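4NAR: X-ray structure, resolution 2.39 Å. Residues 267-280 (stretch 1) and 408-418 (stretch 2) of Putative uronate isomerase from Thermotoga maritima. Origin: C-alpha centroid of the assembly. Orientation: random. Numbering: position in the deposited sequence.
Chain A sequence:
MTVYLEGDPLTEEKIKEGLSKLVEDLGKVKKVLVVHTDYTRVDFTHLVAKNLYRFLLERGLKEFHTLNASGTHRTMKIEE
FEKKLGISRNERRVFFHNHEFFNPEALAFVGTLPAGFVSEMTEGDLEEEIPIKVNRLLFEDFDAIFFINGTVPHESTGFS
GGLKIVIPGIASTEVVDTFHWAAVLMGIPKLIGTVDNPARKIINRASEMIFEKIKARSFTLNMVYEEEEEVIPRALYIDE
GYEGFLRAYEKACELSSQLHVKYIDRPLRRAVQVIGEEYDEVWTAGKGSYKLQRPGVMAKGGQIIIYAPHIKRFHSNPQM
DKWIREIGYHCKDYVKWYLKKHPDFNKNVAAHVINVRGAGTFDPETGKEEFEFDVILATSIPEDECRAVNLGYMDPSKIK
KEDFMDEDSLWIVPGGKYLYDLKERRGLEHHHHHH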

# COMPACT_ATOMS: atom_id res chain seq x y z
N PRO A 267 26.03 -0.73 8.40
CA PRO A 267 24.78 -1.17 9.05
C PRO A 267 24.40 -0.24 10.20
O PRO A 267 25.28 0.30 10.89
CB PRO A 267 25.16 -2.55 9.60
CG PRO A 267 26.24 -3.05 8.64
CD PRO A 267 27.03 -1.81 8.29
N LEU A 268 23.10 -0.03 10.41
CA LEU A 268 22.65 0.88 11.46
C LEU A 268 22.44 0.17 12.79
O LEU A 268 21.92 -0.95 12.83
CB LEU A 268 21.34 1.57 11.06
CG LEU A 268 21.37 2.47 9.82
CD1 LEU A 268 19.98 3.06 9.58
CD2 LEU A 268 22.43 3.57 9.97
N ARG A 269 22.82 0.82 13.89
CA ARG A 269 22.54 0.28 15.22
C ARG A 269 21.23 0.87 15.74
O ARG A 269 20.51 0.25 16.53
CB ARG A 269 23.71 0.51 16.18
CG ARG A 269 23.31 1.11 17.53
CD ARG A 269 24.12 0.54 18.70
NE ARG A 269 23.95 -0.91 18.85
CZ ARG A 269 22.87 -1.51 19.37
NH1 ARG A 269 21.82 -0.80 19.77
NH2 ARG A 269 22.85 -2.84 19.47
N ARG A 270 20.90 2.07 15.27
CA ARG A 270 19.68 2.75 15.67
C ARG A 270 19.09 3.50 14.47
O ARG A 270 19.79 4.23 13.77
CB ARG A 270 19.95 3.75 16.80
CG ARG A 270 19.68 3.22 18.20
CD ARG A 270 20.79 3.59 19.20
NE ARG A 270 21.03 5.03 19.28
CZ ARG A 270 20.45 5.84 20.16
NH1 ARG A 270 19.57 5.37 21.04
NH2 ARG A 270 20.74 7.14 20.16
N ALA A 271 17.80 3.30 14.24
CA ALA A 271 17.07 4.05 13.22
C ALA A 271 15.75 4.53 13.82
O ALA A 271 14.96 3.71 14.33
CB ALA A 271 16.82 3.20 11.98
N VAL A 272 15.53 5.84 13.79
CA VAL A 272 14.23 6.37 14.20
C VAL A 272 13.44 6.72 12.94
O VAL A 272 13.84 7.61 12.18
CB VAL A 272 14.35 7.63 15.09
CG1 VAL A 272 12.97 8.22 15.37
CG2 VAL A 272 15.05 7.29 16.41
N GLN A 273 12.35 6.00 12.72
CA GLN A 273 11.45 6.30 11.62
C GLN A 273 10.44 7.36 12.07
O GLN A 273 9.53 7.09 12.86
CB GLN A 273 10.75 5.02 11.14
CG GLN A 273 11.68 4.09 10.34
CD GLN A 273 11.86 4.53 8.89
OE1 GLN A 273 11.68 5.71 8.54
NE2 GLN A 273 12.24 3.58 8.03
N VAL A 274 10.61 8.58 11.56
CA VAL A 274 9.77 9.70 11.99
C VAL A 274 8.45 9.72 11.20
O VAL A 274 8.39 10.21 10.08
CB VAL A 274 10.55 11.03 11.82
CG1 VAL A 274 9.71 12.22 12.25
CG2 VAL A 274 11.88 10.95 12.57
N ILE A 275 7.38 9.18 11.80
CA ILE A 275 6.14 8.90 11.06
C ILE A 275 5.17 10.09 11.00
O ILE A 275 4.86 10.70 12.03
CB ILE A 275 5.38 7.67 11.65
CG1 ILE A 275 6.29 6.46 11.78
CG2 ILE A 275 4.15 7.33 10.80
CD1 ILE A 275 7.03 6.11 10.51
N GLY A 276 4.67 10.39 9.81
CA GLY A 276 3.71 11.47 9.63
C GLY A 276 2.28 11.11 10.02
O GLY A 276 1.95 9.93 10.21
N GLU A 277 1.44 12.14 10.13
CA GLU A 277 0.02 12.04 10.44
C GLU A 277 -0.73 11.03 9.55
O GLU A 277 -1.73 10.44 9.97
CB GLU A 277 -0.62 13.44 10.30
CG GLU A 277 -1.94 13.67 11.08
CD GLU A 277 -3.14 14.00 10.19
OE1 GLU A 277 -4.08 13.16 10.11
OE2 GLU A 277 -3.17 15.10 9.58
N GLU A 278 -0.25 10.85 8.31
CA GLU A 278 -0.93 10.02 7.32
C GLU A 278 -0.97 8.53 7.72
O GLU A 278 -1.88 7.80 7.32
CB GLU A 278 -0.27 10.16 5.94
CG GLU A 278 1.15 9.60 5.86
CD GLU A 278 2.21 10.66 6.10
OE1 GLU A 278 1.89 11.74 6.66
OE2 GLU A 278 3.39 10.41 5.72
N TYR A 279 0.01 8.09 8.50
CA TYR A 279 -0.01 6.72 9.00
C TYR A 279 -0.73 6.67 10.35
O TYR A 279 -0.23 7.13 11.37
CB TYR A 279 1.39 6.13 9.06
CG TYR A 279 2.06 6.03 7.69
CD1 TYR A 279 1.31 5.74 6.55
CD2 TYR A 279 3.43 6.23 7.55
CE1 TYR A 279 1.92 5.64 5.30
CE2 TYR A 279 4.05 6.13 6.30
CZ TYR A 279 3.28 5.85 5.18
OH TYR A 279 3.89 5.75 3.94
N ASP A 280 -1.92 6.09 10.32
CA ASP A 280 -2.94 6.25 11.34
C ASP A 280 -2.79 5.24 12.49
O ASP A 280 -3.35 5.41 13.59
CB ASP A 280 -4.30 6.02 10.66
CG ASP A 280 -5.25 7.13 10.91
OD1 ASP A 280 -4.82 8.10 11.56
OD2 ASP A 280 -6.43 7.05 10.48
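Stretch 2 408-418: DSLWIVPGGKY

Stretch 2 lies alongside stretch 1 as a parallel β-strand neighbour, joined by a backbone hydrogen-bond ladder, followed by contacts from two glycines and a lysine-glutamate salt bridge. The strand that begins at Ser-409 runs in the same direction as the one around Arg-270 to Val-274; the two axes make an angle of 8° and approach to 4.6 Å. Together the stretches bury 918 Å² of surface, although the residues that touch are at least 136 positions apart in sequence.

The register pairs Arg-270 with Ser-409, Ala-271 with Leu-410, Val-272 with Trp-411 and Gln-273 with Ile-412, with CA-CA separations widening from 4.5 Å for the first pair to 5.1 Å for the last. At the entrance, where stretch 1 turns a corner at Arg-269, the carbonyl Asp-408 O accepts from two successive amides, Arg-269 N at 2.9 Å and Arg-270 N at 3.2 Å. The ladder then alternates as expected for parallel strands. Leu-410 N gives a weak bond to Arg-270 O (2.9 Å), Val-272 N donates to Leu-410 O (2.8 Å), Ile-412 N to Val-272 O (2.9 Å) and Val-274 N to Ile-412 O (3.0 Å).

Side chains alternate between the two faces of this pair. On the face carrying Arg-270 and Val-272, Arg-270 NE donates to Ser-409 OG at 3.2 Å, the hydroxyl lying near the guanidinium plane. Farther along, Trp-411 has chi1 in the t well, and the end of its side chain comes nearer stretch 1. Val-272 CG1 packs 3.6 Å from Trp-411 CZ3, while Val-274 CG2 sits over the indole face, 3.6 Å from Trp-411 CE2, in a CH-π contact. The other face is apolar near Ala-271, whose CB is 4.2 Å from Ile-412 CD1; Leu-268 CD1 reaches Leu-410 CB at 3.9 Å.

Beyond Ile-412 the chain passes through Val-413, whose CG2 lies 3.6 Å from Val-274 CB, and a cis peptide bond precedes Pro-414. Backbone hydrogen bonding resumes at Gly-415, whose N donates to Val-274 O at 2.9 Å. A CB on Gly-415 would point toward stretch 1 and clash with Val-274 N, so the close backbone approach depends on the absence of a side chain. Gly-416, with positive phi, directs its amide to the side chain of Gln-273, and Gly-416 N donates to Gln-273 OE1 at 2.9 Å.

The far end meets the type I turn from Gly-276 to Tyr-279. Lys-417 NZ forms a salt bridge with Glu-278 OE2 at 2.7 Å, and its aliphatic portion passes the tyrosine, with Lys-417 CE 3.1 Å from Tyr-279 OH. Water 2 ties this turn to the glycine pair: it accepts from Gly-276 N at 2.6 Å and donates to Gly-415 O at 3.0 Å.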

# COMPACT_ATOMS: atom_id res chain seq x y z
N ASP A 408 26.45 5.66 13.87
CA ASP A 408 25.60 4.54 13.43
C ASP A 408 24.12 4.64 13.85
O ASP A 408 23.44 3.63 14.05
CB ASP A 408 26.22 3.21 13.85
CG ASP A 408 27.50 2.89 13.06
OD1 ASP A 408 27.74 3.56 12.03
OD2 ASP A 408 28.26 1.98 13.47
N SER A 409 23.63 5.87 13.98
CA SER A 409 22.21 6.11 14.17
C SER A 409 21.67 6.95 13.03
O SER A 409 22.43 7.62 12.32
CB SER A 409 21.95 6.80 15.51
OG SER A 409 22.48 6.02 16.57
N LEU A 410 20.35 6.92 12.84
CA LEU A 410 19.74 7.66 11.75
C LEU A 410 18.35 8.17 12.12
O LEU A 410 17.50 7.41 12.61
CB LEU A 410 19.65 6.81 10.48
CG LEU A 410 20.49 7.25 9.27
CD1 LEU A 410 19.81 6.82 7.98
CD2 LEU A 410 20.79 8.76 9.27
N TRP A 411 18.13 9.46 11.88
CA TRP A 411 16.84 10.11 12.08
C TRP A 411 16.23 10.26 10.69
O TRP A 411 16.66 11.10 9.89
CB TRP A 411 17.07 11.47 12.74
CG TRP A 411 15.85 12.21 13.20
CD1 TRP A 411 15.21 13.22 12.54
CD2 TRP A 411 15.16 12.04 14.45
NE1 TRP A 411 14.15 13.68 13.30
CE2 TRP A 411 14.10 12.97 14.47
CE3 TRP A 411 15.32 11.18 15.54
CZ2 TRP A 411 13.21 13.06 15.54
CZ3 TRP A 411 14.45 11.27 16.60
CH2 TRP A 411 13.40 12.20 16.60
N ILE A 412 15.26 9.41 10.39
CA ILE A 412 14.68 9.31 9.05
C ILE A 412 13.41 10.12 8.92
O ILE A 412 12.39 9.80 9.54
CB ILE A 412 14.36 7.83 8.70
CG1 ILE A 412 15.58 6.94 8.98
CG2 ILE A 412 13.91 7.70 7.24
CD1 ILE A 412 15.28 5.45 8.82
N VAL A 413 13.49 11.19 8.11
CA VAL A 413 12.33 12.02 7.78
C VAL A 413 12.29 12.21 6.28
O VAL A 413 13.30 12.58 5.68
CB VAL A 413 12.43 13.44 8.41
CG1 VAL A 413 11.22 14.29 8.01
CG2 VAL A 413 12.54 13.36 9.93
N PRO A 414 11.14 11.92 5.65
CA PRO A 414 9.93 11.37 6.29
C PRO A 414 10.01 9.84 6.44
O PRO A 414 10.55 9.12 5.58
CB PRO A 414 8.82 11.74 5.31
CG PRO A 414 9.51 11.73 3.96
CD PRO A 414 10.92 12.23 4.22
N GLY A 415 9.47 9.35 7.55
CA GLY A 415 9.64 7.95 7.87
C GLY A 415 8.79 6.99 7.05
O GLY A 415 7.64 7.30 6.68
N GLY A 416 9.36 5.82 6.79
CA GLY A 416 8.64 4.75 6.12
C GLY A 416 8.43 4.97 4.63
O GLY A 416 7.69 4.23 4.00
N LYS A 417 9.08 5.99 4.07
CA LYS A 417 8.90 6.32 2.66
C LYS A 417 9.97 5.67 1.78
O LYS A 417 9.64 4.86 0.90
CB LYS A 417 8.88 7.85 2.45
CG LYS A 417 7.71 8.58 3.16
CD LYS A 417 6.36 8.04 2.69
CE LYS A 417 5.23 8.49 3.61
NZ LYS A 417 4.91 9.95 3.56
N TYR A 418 11.23 6.00 2.03
CA TYR A 418 12.35 5.51 1.21
C TYR A 418 12.85 4.12 1.59
O TYR A 418 12.87 3.77 2.77
CB TYR A 418 13.52 6.51 1.29
CG TYR A 418 13.18 7.77 0.56
CD1 TYR A 418 12.39 8.73 1.15
CD2 TYR A 418 13.60 7.98 -0.76
CE1 TYR A 418 12.04 9.89 0.48
CE2 TYR A 418 13.26 9.14 -1.45
CZ TYR A 418 12.47 10.09 -0.82
OH TYR A 418 12.11 11.25 -1.48
O HOH W 1 11.99 4.67 5.30
O HOH W 2 5.88 9.44 7.70
O HOH W 3 5.73 4.99 1.39